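Local coordinates for protein immunomodulatory active chitinase (Trichuris suis, PDB 6G9C) that probably binds and hydrolyses chitin as a secreted family 18 glycosidase of the pig whipworm, and has immunomodulatory activity, at residues K32-G36 with K358-G364; Y57-E63 with S99-K104; R129-I133 with L165-I170. All blocks are in the same frame, centred on the assembly; numbering follows the deposited sequence.

Contact 1: K32-G36 with K358-G364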
loop_
_atom_site.group_PDB
_atom_site.type_symbol
_atom_site.label_atom_id
_atom_site.label_comp_id
_atom_site.label_asym_id
_atom_site.label_seq_id
_atom_site.Cartn_x
_atom_site.Cartn_y
_atom_site.Cartn_z
ATOM N N LYS A 32 -6.969 -20.651 -9.115
ATOM C CA LYS A 32 -6.629 -21.973 -9.632
ATOM C C LYS A 32 -5.378 -21.968 -10.525
ATOM O O LYS A 32 -4.644 -22.958 -10.565
ATOM C CB LYS A 32 -7.810 -22.562 -10.406
ATOM C CG LYS A 32 -7.767 -24.075 -10.515
ATOM C CD LYS A 32 -8.412 -24.565 -11.797
ATOM C CE LYS A 32 -8.439 -26.084 -11.838
ATOM N NZ LYS A 32 -7.140 -26.675 -11.403
ATOM N N TYR A 33 -5.128 -20.873 -11.246
ATOM C CA TYR A 33 -3.915 -20.743 -12.047
ATOM C C TYR A 33 -3.137 -19.504 -11.619
ATOM O O TYR A 33 -3.720 -18.431 -11.427
ATOM C CB TYR A 33 -4.235 -20.680 -13.549
ATOM C CG TYR A 33 -4.768 -21.988 -14.100
ATOM C CD1 TYR A 33 -3.926 -23.068 -14.312
ATOM C CD2 TYR A 33 -6.122 -22.149 -14.377
ATOM C CE1 TYR A 33 -4.409 -24.270 -14.803
ATOM C CE2 TYR A 33 -6.614 -23.349 -14.871
ATOM C CZ TYR A 33 -5.757 -24.403 -15.078
ATOM O OH TYR A 33 -6.241 -25.597 -15.565
ATOM N N VAL A 34 -1.819 -19.669 -11.454
ATOM C CA VAL A 34 -0.919 -18.534 -11.271
ATOM C C VAL A 34 -0.860 -17.723 -12.561
ATOM O O VAL A 34 -0.759 -18.287 -13.657
ATOM C CB VAL A 34 0.485 -19.038 -10.883
ATOM C CG1 VAL A 34 1.524 -17.932 -11.028
ATOM C CG2 VAL A 34 0.492 -19.615 -9.468
ATOM N N ARG A 35 -0.903 -16.394 -12.441
ATOM C CA ARG A 35 -0.653 -15.493 -13.566
ATOM C C ARG A 35 0.413 -14.493 -13.145
ATOM O O ARG A 35 0.150 -13.622 -12.314
ATOM C CB ARG A 35 -1.931 -14.778 -14.020
ATOM C CG ARG A 35 -3.016 -15.753 -14.434
ATOM C CD ARG A 35 -4.285 -15.032 -14.876
ATOM N NE ARG A 35 -5.058 -14.536 -13.742
ATOM C CZ ARG A 35 -5.186 -13.250 -13.435
ATOM N NH1 ARG A 35 -4.591 -12.330 -14.176
ATOM N NH2 ARG A 35 -5.907 -12.883 -12.385
ATOM N N GLY A 36 1.618 -14.621 -13.708
ATOM C CA GLY A 36 2.706 -13.725 -13.345
ATOM C C GLY A 36 3.217 -12.854 -14.478
ATOM O O GLY A 36 3.065 -13.207 -15.649
ATOM N N LYS A 358 -3.879 -25.136 -19.567
ATOM C CA LYS A 358 -5.100 -25.594 -18.915
ATOM C C LYS A 358 -5.350 -27.072 -19.196
ATOM O O LYS A 358 -5.775 -27.818 -18.304
ATOM C CB LYS A 358 -6.283 -24.741 -19.378
ATOM C CG LYS A 358 -7.434 -24.684 -18.397
ATOM C CD LYS A 358 -8.667 -24.057 -19.012
ATOM C CE LYS A 358 -8.387 -22.644 -19.476
ATOM N NZ LYS A 358 -9.650 -21.930 -19.814
ATOM N N GLN A 359 -5.080 -27.515 -20.425
ATOM C CA GLN A 359 -5.346 -28.903 -20.787
ATOM C C GLN A 359 -4.495 -29.860 -19.966
ATOM O O GLN A 359 -4.979 -30.905 -19.518
ATOM C CB GLN A 359 -5.091 -29.109 -22.280
ATOM C CG GLN A 359 -5.256 -30.544 -22.770
ATOM C CD GLN A 359 -4.695 -30.746 -24.171
ATOM O OE1 GLN A 359 -5.442 -30.823 -25.146
ATOM N NE2 GLN A 359 -3.371 -30.832 -24.275
ATOM N N GLU A 360 -3.227 -29.518 -19.756
ATOM C CA GLU A 360 -2.284 -30.364 -19.043
ATOM C C GLU A 360 -2.278 -30.107 -17.545
ATOM O O GLU A 360 -1.600 -30.836 -16.813
ATOM C CB GLU A 360 -0.866 -30.159 -19.597
ATOM C CG GLU A 360 -0.719 -30.514 -21.071
ATOM C CD GLU A 360 -1.129 -31.946 -21.367
ATOM O OE1 GLU A 360 -0.587 -32.869 -20.721
ATOM O OE2 GLU A 360 -2.001 -32.144 -22.239
ATOM N N ASN A 361 -3.005 -29.086 -17.086
ATOM C CA ASN A 361 -3.106 -28.748 -15.668
ATOM C C ASN A 361 -1.742 -28.427 -15.063
ATOM O O ASN A 361 -1.391 -28.896 -13.979
ATOM C CB ASN A 361 -3.802 -29.863 -14.883
ATOM C CG ASN A 361 -4.911 -30.518 -15.676
ATOM O OD1 ASN A 361 -5.983 -29.938 -15.866
ATOM N ND2 ASN A 361 -4.654 -31.730 -16.163
ATOM N N TYR A 362 -0.966 -27.605 -15.766
ATOM C CA TYR A 362 0.206 -27.029 -15.126
ATOM C C TYR A 362 -0.241 -25.893 -14.205
ATOM O O TYR A 362 -1.431 -25.600 -14.074
ATOM C CB TYR A 362 1.227 -26.589 -16.176
ATOM C CG TYR A 362 2.034 -27.763 -16.683
ATOM C CD1 TYR A 362 3.032 -28.326 -15.898
ATOM C CD2 TYR A 362 1.779 -28.328 -17.930
ATOM C CE1 TYR A 362 3.764 -29.415 -16.339
ATOM C CE2 TYR A 362 2.512 -29.422 -18.384
ATOM C CZ TYR A 362 3.505 -29.956 -17.579
ATOM O OH TYR A 362 4.243 -31.039 -18.007
ATOM N N GLY A 363 0.720 -25.258 -13.531
ATOM C CA GLY A 363 0.371 -24.373 -12.430
ATOM C C GLY A 363 -0.111 -23.007 -12.858
ATOM O O GLY A 363 -0.850 -22.344 -12.117
ATOM N N GLY A 364 0.300 -22.561 -14.029
ATOM C CA GLY A 364 -0.134 -21.281 -14.561
ATOM C C GLY A 364 0.854 -20.797 -15.606
ATOM O O GLY A 364 1.561 -21.596 -16.230
#

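Contact 2: Y57-E63 with S99-K104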
loop_
_atom_site.group_PDB
_atom_site.type_symbol
_atom_site.label_atom_id
_atom_site.label_comp_id
_atom_site.label_asym_id
_atom_site.label_seq_id
_atom_site.Cartn_x
_atom_site.Cartn_y
_atom_site.Cartn_z
ATOM N N TYR A 57 0.833 -0.334 -16.121
ATOM C CA TYR A 57 0.249 -1.615 -15.742
ATOM C C TYR A 57 -1.273 -1.498 -15.743
ATOM O O TYR A 57 -1.835 -0.431 -15.486
ATOM C CB TYR A 57 0.748 -2.060 -14.354
ATOM C CG TYR A 57 0.089 -3.340 -13.872
ATOM C CD1 TYR A 57 0.482 -4.575 -14.383
ATOM C CD2 TYR A 57 -0.959 -3.308 -12.947
ATOM C CE1 TYR A 57 -0.127 -5.748 -13.974
ATOM C CE2 TYR A 57 -1.573 -4.486 -12.522
ATOM C CZ TYR A 57 -1.165 -5.691 -13.053
ATOM O OH TYR A 57 -1.772 -6.865 -12.659
ATOM N N GLN A 58 -1.947 -2.597 -16.067
ATOM C CA GLN A 58 -3.402 -2.618 -16.160
ATOM C C GLN A 58 -3.953 -3.577 -15.114
ATOM O O GLN A 58 -3.536 -4.736 -15.058
ATOM C CB GLN A 58 -3.848 -3.035 -17.567
ATOM C CG GLN A 58 -5.347 -3.268 -17.728
ATOM C CD GLN A 58 -5.728 -3.437 -19.198
ATOM O OE1 GLN A 58 -5.640 -2.496 -19.989
ATOM N NE2 GLN A 58 -6.107 -4.652 -19.571
ATOM N N ALA A 59 -4.889 -3.089 -14.291
ATOM C CA ALA A 59 -5.432 -3.885 -13.196
ATOM C C ALA A 59 -5.911 -5.251 -13.680
ATOM O O ALA A 59 -6.541 -5.368 -14.738
ATOM C CB ALA A 59 -6.584 -3.133 -12.521
ATOM N N ASN A 60 -5.572 -6.286 -12.903
ATOM C CA ASN A 60 -5.982 -7.683 -13.067
ATOM C C ASN A 60 -5.277 -8.410 -14.206
ATOM O O ASN A 60 -5.629 -9.552 -14.514
ATOM C CB ASN A 60 -7.500 -7.797 -13.237
ATOM C CG ASN A 60 -8.239 -7.358 -12.001
ATOM O OD1 ASN A 60 -7.902 -7.773 -10.895
ATOM N ND2 ASN A 60 -9.230 -6.494 -12.172
ATOM N N LEU A 61 -4.303 -7.779 -14.854
ATOM C CA LEU A 61 -3.477 -8.475 -15.834
ATOM C C LEU A 61 -2.763 -9.671 -15.205
ATOM O O LEU A 61 -2.765 -10.778 -15.761
ATOM C CB LEU A 61 -2.464 -7.487 -16.393
ATOM C CG LEU A 61 -1.999 -7.461 -17.827
ATOM C CD1 LEU A 61 -3.176 -7.443 -18.767
ATOM C CD2 LEU A 61 -1.130 -6.223 -17.985
ATOM N N CYS A 62 -2.163 -9.466 -14.035
ATOM C CA CYS A 62 -1.312 -10.442 -13.365
ATOM C C CYS A 62 -1.770 -10.558 -11.920
ATOM O O CYS A 62 -2.317 -9.606 -11.366
ATOM C CB CYS A 62 0.166 -10.018 -13.375
ATOM S SG CYS A 62 0.652 -9.534 -15.022
ATOM N N GLU A 63 -1.562 -11.725 -11.307
ATOM C CA GLU A 63 -1.681 -11.748 -9.850
ATOM C C GLU A 63 -0.363 -11.411 -9.172
ATOM O O GLU A 63 -0.361 -10.848 -8.072
ATOM C CB GLU A 63 -2.181 -13.099 -9.336
ATOM C CG GLU A 63 -2.725 -12.987 -7.918
ATOM C CD GLU A 63 -3.100 -14.316 -7.306
ATOM O OE1 GLU A 63 -3.097 -15.338 -8.027
ATOM O OE2 GLU A 63 -3.398 -14.331 -6.094
ATOM N N SER A 99 -5.733 -0.167 -7.398
ATOM C CA SER A 99 -6.776 -0.627 -8.307
ATOM C C SER A 99 -6.856 -2.146 -8.396
ATOM O O SER A 99 -7.761 -2.664 -9.053
ATOM C CB SER A 99 -6.571 -0.025 -9.700
ATOM O OG SER A 99 -5.196 0.123 -9.998
ATOM N N GLN A 100 -5.952 -2.866 -7.730
ATOM C CA GLN A 100 -5.972 -4.329 -7.723
ATOM C C GLN A 100 -5.485 -4.808 -6.362
ATOM O O GLN A 100 -4.298 -5.116 -6.176
ATOM C CB GLN A 100 -5.112 -4.907 -8.846
ATOM C CG GLN A 100 -5.296 -6.408 -9.058
ATOM C CD GLN A 100 -4.175 -7.028 -9.856
ATOM O OE1 GLN A 100 -3.641 -6.411 -10.773
ATOM N NE2 GLN A 100 -3.796 -8.255 -9.499
ATOM N N PRO A 101 -6.390 -4.905 -5.381
ATOM C CA PRO A 101 -5.961 -5.175 -3.998
ATOM C C PRO A 101 -5.243 -6.504 -3.809
ATOM O O PRO A 101 -4.405 -6.607 -2.906
ATOM C CB PRO A 101 -7.280 -5.128 -3.207
ATOM C CG PRO A 101 -8.226 -4.357 -4.075
ATOM C CD PRO A 101 -7.838 -4.642 -5.484
ATOM N N ASP A 102 -5.514 -7.515 -4.640
ATOM C CA ASP A 102 -4.870 -8.818 -4.486
ATOM C C ASP A 102 -3.487 -8.890 -5.128
ATOM O O ASP A 102 -2.838 -9.933 -5.030
ATOM C CB ASP A 102 -5.758 -9.923 -5.072
ATOM C CG ASP A 102 -5.724 -9.964 -6.601
ATOM O OD1 ASP A 102 -5.571 -8.898 -7.228
ATOM O OD2 ASP A 102 -5.857 -11.065 -7.178
ATOM N N LEU A 103 -3.032 -7.830 -5.793
ATOM C CA LEU A 103 -1.729 -7.847 -6.453
ATOM C C LEU A 103 -0.609 -8.132 -5.457
ATOM O O LEU A 103 -0.573 -7.555 -4.373
ATOM C CB LEU A 103 -1.490 -6.498 -7.140
ATOM C CG LEU A 103 -0.185 -6.322 -7.915
ATOM C CD1 LEU A 103 -0.115 -7.333 -9.045
ATOM C CD2 LEU A 103 -0.082 -4.891 -8.453
ATOM N N LYS A 104 0.293 -9.042 -5.820
ATOM C CA LYS A 104 1.514 -9.298 -5.065
ATOM C C LYS A 104 2.711 -8.878 -5.907
ATOM O O LYS A 104 2.761 -9.168 -7.103
ATOM C CB LYS A 104 1.640 -10.780 -4.696
ATOM C CG LYS A 104 0.451 -11.371 -3.950
ATOM C CD LYS A 104 0.186 -10.610 -2.682
ATOM C CE LYS A 104 -0.859 -11.306 -1.821
ATOM N NZ LYS A 104 -1.740 -10.317 -1.134
HETATM O O HOH W 1 -6.514 -10.355 -10.444
HETATM O O HOH W 2 -2.376 -12.684 -4.252
#

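Contact 3: R129-I133 with L165-I170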
loop_
_atom_site.group_PDB
_atom_site.type_symbol
_atom_site.label_atom_id
_atom_site.label_comp_id
_atom_site.label_asym_id
_atom_site.label_seq_id
_atom_site.Cartn_x
_atom_site.Cartn_y
_atom_site.Cartn_z
ATOM N N ARG A 129 25.825 -17.075 3.004
ATOM C CA ARG A 129 24.394 -17.070 2.725
ATOM C C ARG A 129 23.623 -16.301 3.792
ATOM O O ARG A 129 22.643 -15.611 3.481
ATOM C CB ARG A 129 23.873 -18.506 2.603
ATOM C CG ARG A 129 24.559 -19.321 1.503
ATOM C CD ARG A 129 23.912 -20.689 1.325
ATOM N NE ARG A 129 23.993 -21.508 2.542
ATOM C CZ ARG A 129 24.888 -22.473 2.771
ATOM N NH1 ARG A 129 25.828 -22.779 1.874
ATOM N NH2 ARG A 129 24.839 -23.148 3.909
ATOM N N ALA A 130 24.052 -16.400 5.054
ATOM C CA ALA A 130 23.365 -15.696 6.135
ATOM C C ALA A 130 23.506 -14.184 5.994
ATOM O O ALA A 130 22.559 -13.439 6.271
ATOM C CB ALA A 130 23.905 -16.160 7.492
ATOM N N LYS A 131 24.690 -13.713 5.590
ATOM C CA LYS A 131 24.871 -12.286 5.356
ATOM C C LYS A 131 23.942 -11.802 4.253
ATOM O O LYS A 131 23.258 -10.784 4.399
ATOM C CB LYS A 131 26.329 -11.988 5.001
ATOM C CG LYS A 131 26.609 -10.500 4.926
ATOM C CD LYS A 131 28.042 -10.205 4.536
ATOM C CE LYS A 131 28.242 -8.707 4.364
ATOM N NZ LYS A 131 29.675 -8.340 4.198
ATOM N N PHE A 132 23.901 -12.533 3.137
ATOM C CA PHE A 132 22.984 -12.197 2.051
ATOM C C PHE A 132 21.530 -12.215 2.517
ATOM O O PHE A 132 20.761 -11.290 2.230
ATOM C CB PHE A 132 23.186 -13.168 0.891
ATOM C CG PHE A 132 22.062 -13.163 -0.100
ATOM C CD1 PHE A 132 21.888 -12.091 -0.949
ATOM C CD2 PHE A 132 21.173 -14.225 -0.177
ATOM C CE1 PHE A 132 20.860 -12.069 -1.863
ATOM C CE2 PHE A 132 20.140 -14.212 -1.090
ATOM C CZ PHE A 132 19.984 -13.129 -1.940
ATOM N N ILE A 133 21.128 -13.278 3.217
ATOM C CA ILE A 133 19.722 -13.435 3.600
ATOM C C ILE A 133 19.278 -12.302 4.528
ATOM O O ILE A 133 18.182 -11.747 4.370
ATOM C CB ILE A 133 19.501 -14.819 4.243
ATOM C CG1 ILE A 133 19.526 -15.924 3.186
ATOM C CG2 ILE A 133 18.188 -14.864 4.993
ATOM C CD1 ILE A 133 19.620 -17.319 3.788
ATOM N N LEU A 165 20.724 -25.492 -0.191
ATOM C CA LEU A 165 20.910 -24.909 1.135
ATOM C C LEU A 165 20.459 -23.452 1.156
ATOM O O LEU A 165 19.728 -23.025 2.059
ATOM C CB LEU A 165 22.371 -25.025 1.556
ATOM C CG LEU A 165 22.822 -26.410 2.033
ATOM C CD1 LEU A 165 24.345 -26.513 2.036
ATOM C CD2 LEU A 165 22.240 -26.765 3.406
ATOM N N LEU A 166 20.886 -22.673 0.160
ATOM C CA LEU A 166 20.428 -21.290 0.056
ATOM C C LEU A 166 18.899 -21.208 0.083
ATOM O O LEU A 166 18.320 -20.417 0.842
ATOM C CB LEU A 166 20.988 -20.655 -1.218
ATOM C CG LEU A 166 20.483 -19.254 -1.576
ATOM C CD1 LEU A 166 20.895 -18.249 -0.521
ATOM C CD2 LEU A 166 21.018 -18.846 -2.934
ATOM N N CYS A 167 18.224 -22.040 -0.717
ATOM C CA CYS A 167 16.762 -21.970 -0.769
ATOM C C CYS A 167 16.121 -22.423 0.544
ATOM O O CYS A 167 15.157 -21.804 1.009
ATOM C CB CYS A 167 16.230 -22.793 -1.939
ATOM S SG CYS A 167 16.626 -22.086 -3.545
ATOM N N GLN A 168 16.642 -23.485 1.167
ATOM C CA GLN A 168 16.090 -23.915 2.445
ATOM C C GLN A 168 16.271 -22.834 3.506
ATOM O O GLN A 168 15.372 -22.600 4.325
ATOM C CB GLN A 168 16.758 -25.223 2.893
ATOM C CG GLN A 168 16.429 -26.411 1.998
ATOM C CD GLN A 168 17.305 -27.609 2.300
ATOM O OE1 GLN A 168 18.431 -27.455 2.775
ATOM N NE2 GLN A 168 16.787 -28.809 2.049
ATOM N N GLU A 169 17.432 -22.164 3.508
ATOM C CA GLU A 169 17.700 -21.139 4.517
ATOM C C GLU A 169 16.883 -19.864 4.273
ATOM O O GLU A 169 16.462 -19.207 5.238
ATOM C CB GLU A 169 19.198 -20.838 4.559
ATOM C CG GLU A 169 20.011 -22.005 5.180
ATOM C CD GLU A 169 21.497 -21.986 4.836
ATOM O OE1 GLU A 169 22.019 -20.936 4.408
ATOM O OE2 GLU A 169 22.147 -23.042 4.995
ATOM N N ILE A 170 16.665 -19.486 3.006
ATOM C CA ILE A 170 15.791 -18.340 2.709
ATOM C C ILE A 170 14.402 -18.573 3.289
ATOM O O ILE A 170 13.860 -17.730 4.016
ATOM C CB ILE A 170 15.712 -18.070 1.193
ATOM C CG1 ILE A 170 16.990 -17.395 0.673
ATOM C CG2 ILE A 170 14.457 -17.179 0.841
ATOM C CD1 ILE A 170 17.170 -17.511 -0.857
#

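Contact 1: K32-G36 with K358-G364
Val34 and Gly364 pair as the first rung of two parallel strands, and the backbone bond that opens the ladder runs from Val34 N to Gly363 O at 2.9 Å. The same carbonyl takes a CA-H...O contact from Tyr33 CA, while Gly364 CA returns one to Val34 O at 3.2 Å. At Gly364 the approach is so close that a CB would run into Val34 O, and its backbone conformation is one that would press a side chain against the preceding carbonyl. These strands, 34-40 and 364-368, are the first and last of the TIM barrel of family 18 chitinases, so their pairing closes the barrel. Just ahead of the last strand, helix 347-360 ends in a Schellman motif with Asn361 as its C-prime residue at positive phi. Tyr33 covers this turn. Its CG lies anti to the carbonyl carbon (chi1 -68°), which carries the ring out along the turn to the helix end. Tyr362 O meets the ring edge in plane, 3.3 Å from Tyr33 CE1, and also accepts a hydrogen bond from Lys266. Farther out, the Lys358 side chain crosses the tyrosine at about a right angle, its CG 3.2 Å from Tyr33 OH. Beyond that crossing the lysine bends at chi3 and turns away, and its NZ bonds to Ile397 O.

Contact 2: Y57-E63 with S99-K104
Gln100 reaches from its turn into the loop 57-63 and binds three of its residues through one amide. Both segments are loops leading into neighbouring parallel strands of the TIM barrel, 64-72 and 104-110, and each contains a beta turn: type II from Gln58 to Leu61, type I from Gln100 to Leu103. The tight part lies round the glutamine. With CG anti to the backbone N (chi1 -169°) and the chain extended beyond it, the amide is delivered deep into the loop. OE1 accepts from two donors: Tyr57 OH, 2.7 Å away in the carbonyl plane and on a lone pair, and Asn60 N, which stands well above that plane. The tyrosine ring and the amide are nearly coplanar, and OE1 lies at the ring edge. On the other branch, Gln100 NE2 gives one hydrogen to Cys62 O at 2.7 Å and another to Asp102 OD1 at 3.0 Å. With both heteroatoms engaged, the amide is fixed against rotation. Tyr57 OH in turn accepts from Cys62 N, whose side chain forms a disulfide with Cys37. Leu103 CD1 packs beside Glu63 O.

The outer side is looser and wetter. Glu63 and Asp102 cross with their carboxylates close to parallel, Glu63 OE2 and Asp102 OD2 4.2 Å apart, a proximity that would tend to raise the pKa of one of them. One water donates to Asn60 OD1 and, weakly, to Asp102 OD2; another donates to both Glu63 OE2 and Asp102 O. Where the strands begin, Lys104 N bonds to Glu63 O at 3.0 Å.

Contact 3: R129-I133 with L165-I170
Ile133 and Ile170 meet at the apolar centre, where their CG1 atoms approach to 3.9 Å. The end of Ile133 goes further: CD1 lies against the backbone of the other helix, near Ile170 N, and touches Glu169 CB at 3.6 Å. Phe132 adds a ring on one flank. Leu166 CD1 comes at it obliquely, 4.0 Å from Phe132 CD2, and Ile170 CD1 lies more loosely at the ring edge. Nearer the N-terminal end of helix 126-142, the aliphatic part of Arg129 takes over, laying CD against Leu166 CA and CB.

At the polar edge Arg129 bends at chi3 (-61°) and brings its guanidinium side-on to Glu169. Two hydrogen bonds form the salt bridge, Arg129 NE to Glu169 OE1 at 2.8 Å and Arg129 NH2 to Glu169 OE2 at 2.9 Å. The first is almost straight, and OE1 lies in the guanidinium plane; the second is more bent and tilted from it. The guanidinium and carboxylate planes are about 45° apart. Leu165 CB sits over the centre of one guanidinium face, and NH1 turns to Ala123 O, so all three nitrogens of this buried arginine have a partner.

The segment axes pass 10.5 Å apart at -45°, with the helices running in the same general direction, as neighbouring outer helices of a TIM barrel do. Inward, Phe132 and Ile170 touch Phe148 and Leu166 touches Leu150 of strand 147-151, while Met122 of helix 117-122 packs on both Phe132 and Leu166.

How the contacts relate
All three contacts belong to the TIM barrel of the family 18 domain. Contact 1 joins the first barrel strand, 34-40, to the last, 364-368, and its 321-residue loop encloses the other two, which follow in series. Contacts 1 and 2 have centres about 17 Å apart and touch: Arg35 O pairs with Glu63 N, and Arg35 NH1 bonds to Asn60 O. Strands 364-368, 34-40, 64-72 and 104-110 are thus linked in order near their starts. Contact 3 stands apart in the outer helical layer, its centre about 29 and 30 Å from those of contacts 1 and 2. Contacts 1 and 2 thus lie at the strand starts, and contact 3 lies between two helices of the outer layer.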